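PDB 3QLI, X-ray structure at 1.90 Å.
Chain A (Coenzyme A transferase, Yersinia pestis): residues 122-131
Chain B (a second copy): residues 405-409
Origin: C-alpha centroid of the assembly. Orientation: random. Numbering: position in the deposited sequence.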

# COMPACT_ATOMS: atom_id res chain seq x y z
N ASN A 122 -13.93 -19.93 1.82
CA ASN A 122 -12.68 -19.71 2.53
C ASN A 122 -11.85 -18.63 1.85
O ASN A 122 -11.00 -18.92 1.02
CB ASN A 122 -11.88 -21.00 2.64
CG ASN A 122 -11.25 -21.16 4.01
OD1 ASN A 122 -10.60 -20.24 4.53
ND2 ASN A 122 -11.47 -22.32 4.62
N TYR A 123 -12.13 -17.39 2.21
CA TYR A 123 -11.40 -16.26 1.66
C TYR A 123 -9.90 -16.39 1.87
O TYR A 123 -9.44 -16.68 2.98
CB TYR A 123 -11.91 -14.96 2.31
CG TYR A 123 -11.16 -13.71 1.88
CD1 TYR A 123 -11.22 -13.25 0.57
CD2 TYR A 123 -10.43 -12.98 2.80
CE1 TYR A 123 -10.54 -12.09 0.18
CE2 TYR A 123 -9.75 -11.82 2.43
CZ TYR A 123 -9.81 -11.39 1.13
OH TYR A 123 -9.15 -10.24 0.77
N VAL A 124 -9.13 -16.17 0.80
CA VAL A 124 -7.67 -16.18 0.86
C VAL A 124 -7.20 -14.74 0.68
O VAL A 124 -7.29 -14.19 -0.42
CB VAL A 124 -7.08 -17.04 -0.27
CG1 VAL A 124 -5.54 -17.06 -0.20
CG2 VAL A 124 -7.65 -18.47 -0.21
N PRO A 125 -6.73 -14.10 1.76
CA PRO A 125 -6.36 -12.69 1.60
C PRO A 125 -5.14 -12.55 0.69
O PRO A 125 -4.19 -13.33 0.79
CB PRO A 125 -6.01 -12.25 3.03
CG PRO A 125 -6.70 -13.28 3.94
CD PRO A 125 -6.61 -14.57 3.16
N SER A 126 -5.16 -11.55 -0.20
CA SER A 126 -4.03 -11.33 -1.08
C SER A 126 -4.14 -9.97 -1.73
O SER A 126 -5.18 -9.32 -1.63
CB SER A 126 -3.99 -12.40 -2.18
OG SER A 126 -4.97 -12.12 -3.19
N ASN A 127 -3.07 -9.56 -2.40
CA ASN A 127 -3.14 -8.51 -3.40
C ASN A 127 -3.29 -9.10 -4.81
O ASN A 127 -2.52 -9.98 -5.22
CB ASN A 127 -1.89 -7.64 -3.37
CG ASN A 127 -1.75 -6.89 -2.08
OD1 ASN A 127 -2.49 -5.95 -1.83
ND2 ASN A 127 -0.81 -7.30 -1.25
N PHE A 128 -4.28 -8.61 -5.55
CA PHE A 128 -4.48 -9.10 -6.91
C PHE A 128 -3.17 -8.95 -7.71
O PHE A 128 -2.83 -9.82 -8.51
CB PHE A 128 -5.64 -8.33 -7.56
CG PHE A 128 -5.96 -8.75 -8.99
CD1 PHE A 128 -6.08 -10.08 -9.34
CD2 PHE A 128 -6.17 -7.77 -9.97
CE1 PHE A 128 -6.38 -10.46 -10.65
CE2 PHE A 128 -6.49 -8.13 -11.28
CZ PHE A 128 -6.59 -9.48 -11.63
N HIS A 129 -2.42 -7.88 -7.47
CA HIS A 129 -1.18 -7.65 -8.23
C HIS A 129 -0.11 -8.71 -7.98
O HIS A 129 0.83 -8.84 -8.78
CB HIS A 129 -0.60 -6.23 -8.02
CG HIS A 129 0.03 -6.01 -6.68
ND1 HIS A 129 -0.57 -5.26 -5.69
CD2 HIS A 129 1.22 -6.41 -6.17
CE1 HIS A 129 0.21 -5.23 -4.62
NE2 HIS A 129 1.31 -5.91 -4.89
N GLN A 130 -0.25 -9.46 -6.89
CA GLN A 130 0.70 -10.53 -6.55
C GLN A 130 0.16 -11.92 -6.86
O GLN A 130 0.80 -12.92 -6.54
CB GLN A 130 1.09 -10.45 -5.06
CG GLN A 130 1.80 -9.16 -4.71
CD GLN A 130 1.88 -8.89 -3.22
OE1 GLN A 130 1.20 -9.54 -2.40
NE2 GLN A 130 2.70 -7.93 -2.85
N ALA A 131 -1.00 -11.98 -7.50
CA ALA A 131 -1.66 -13.27 -7.78
C ALA A 131 -0.81 -14.26 -8.57
O ALA A 131 -0.83 -15.45 -8.26
CB ALA A 131 -3.02 -13.06 -8.46
N PRO B 405 -2.01 -4.17 6.74
CA PRO B 405 -3.21 -4.91 6.34
C PRO B 405 -2.95 -6.39 6.20
O PRO B 405 -1.82 -6.80 5.89
CB PRO B 405 -3.54 -4.32 4.96
CG PRO B 405 -2.86 -3.00 4.92
CD PRO B 405 -1.62 -3.16 5.74
N ARG B 406 -3.98 -7.21 6.39
CA ARG B 406 -3.79 -8.66 6.31
C ARG B 406 -3.37 -9.14 4.92
O ARG B 406 -2.73 -10.18 4.77
CB ARG B 406 -5.06 -9.39 6.77
CG ARG B 406 -6.25 -9.19 5.85
CD ARG B 406 -7.30 -10.23 6.14
NE ARG B 406 -8.59 -9.86 5.57
CZ ARG B 406 -9.70 -10.56 5.75
NH1 ARG B 406 -9.66 -11.68 6.47
NH2 ARG B 406 -10.84 -10.15 5.21
N ILE B 407 -3.72 -8.37 3.89
CA ILE B 407 -3.29 -8.72 2.54
C ILE B 407 -1.78 -8.52 2.31
O ILE B 407 -1.23 -9.00 1.32
CB ILE B 407 -4.09 -7.94 1.49
CG1 ILE B 407 -3.90 -6.44 1.68
CG2 ILE B 407 -5.57 -8.29 1.60
CD1 ILE B 407 -4.71 -5.59 0.69
N ASP B 408 -1.14 -7.75 3.19
CA ASP B 408 0.29 -7.44 3.06
C ASP B 408 1.22 -8.19 4.00
O ASP B 408 2.42 -8.26 3.75
CB ASP B 408 0.51 -5.94 3.24
CG ASP B 408 -0.06 -5.12 2.12
OD1 ASP B 408 0.12 -5.52 0.95
OD2 ASP B 408 -0.70 -4.09 2.40
N THR B 409 0.69 -8.72 5.09
CA THR B 409 1.55 -9.40 6.05
C THR B 409 2.23 -10.62 5.44
O THR B 409 1.61 -11.40 4.72
CB THR B 409 0.76 -9.81 7.31
OG1 THR B 409 0.05 -8.68 7.82
CG2 THR B 409 1.72 -10.32 8.38
O HOH W 1 -8.68 -8.05 3.06
O HOH W 2 2.25 -7.49 0.10

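Contacts between protein subunits often combine one well-directed polar link with close apolar packing, and these two stretches of a Yersinia pestis coenzyme A transferase illustrate the pattern. Chain A runs extended through P125(A) and S126(A), then tightens into a 3-10 segment in which Q130(A) N bonds to N127(A) O at 2.9 Å. Chain B turns back on itself, D408(B) N reaching P405(B) O at 2.9 Å. The backbones come nearest at S126(A) and I407(B), with CA atoms 4.5 Å apart. There the buried I407(B) packs its CG2 3.4 Å from S126(A) O and 4.2 Å from P125(A) CB, its branched side chain filling the space beside the chain A backbone.

The single direct hydrogen bond comes from N127(A), whose ND2 donates to D408(B) OD1 at 3.0 Å. An amide suits this place because its two N-H groups can serve different acceptors: ND2 also makes a weak bond to Q130(A) OE1 at 3.2 Å. Water 2 adds a bridge, accepting from Q130(A) NE2 and donating to D408(B) OD1, each at 3.0 Å.

Farther along, the long side chain of R406(B) lays one guanidinium face against Y123(A), NH2 lying 3.4 Å from CE2, while water 1 links R406(B) NE (3.1 Å) to Y123(A) OH (3.2 Å).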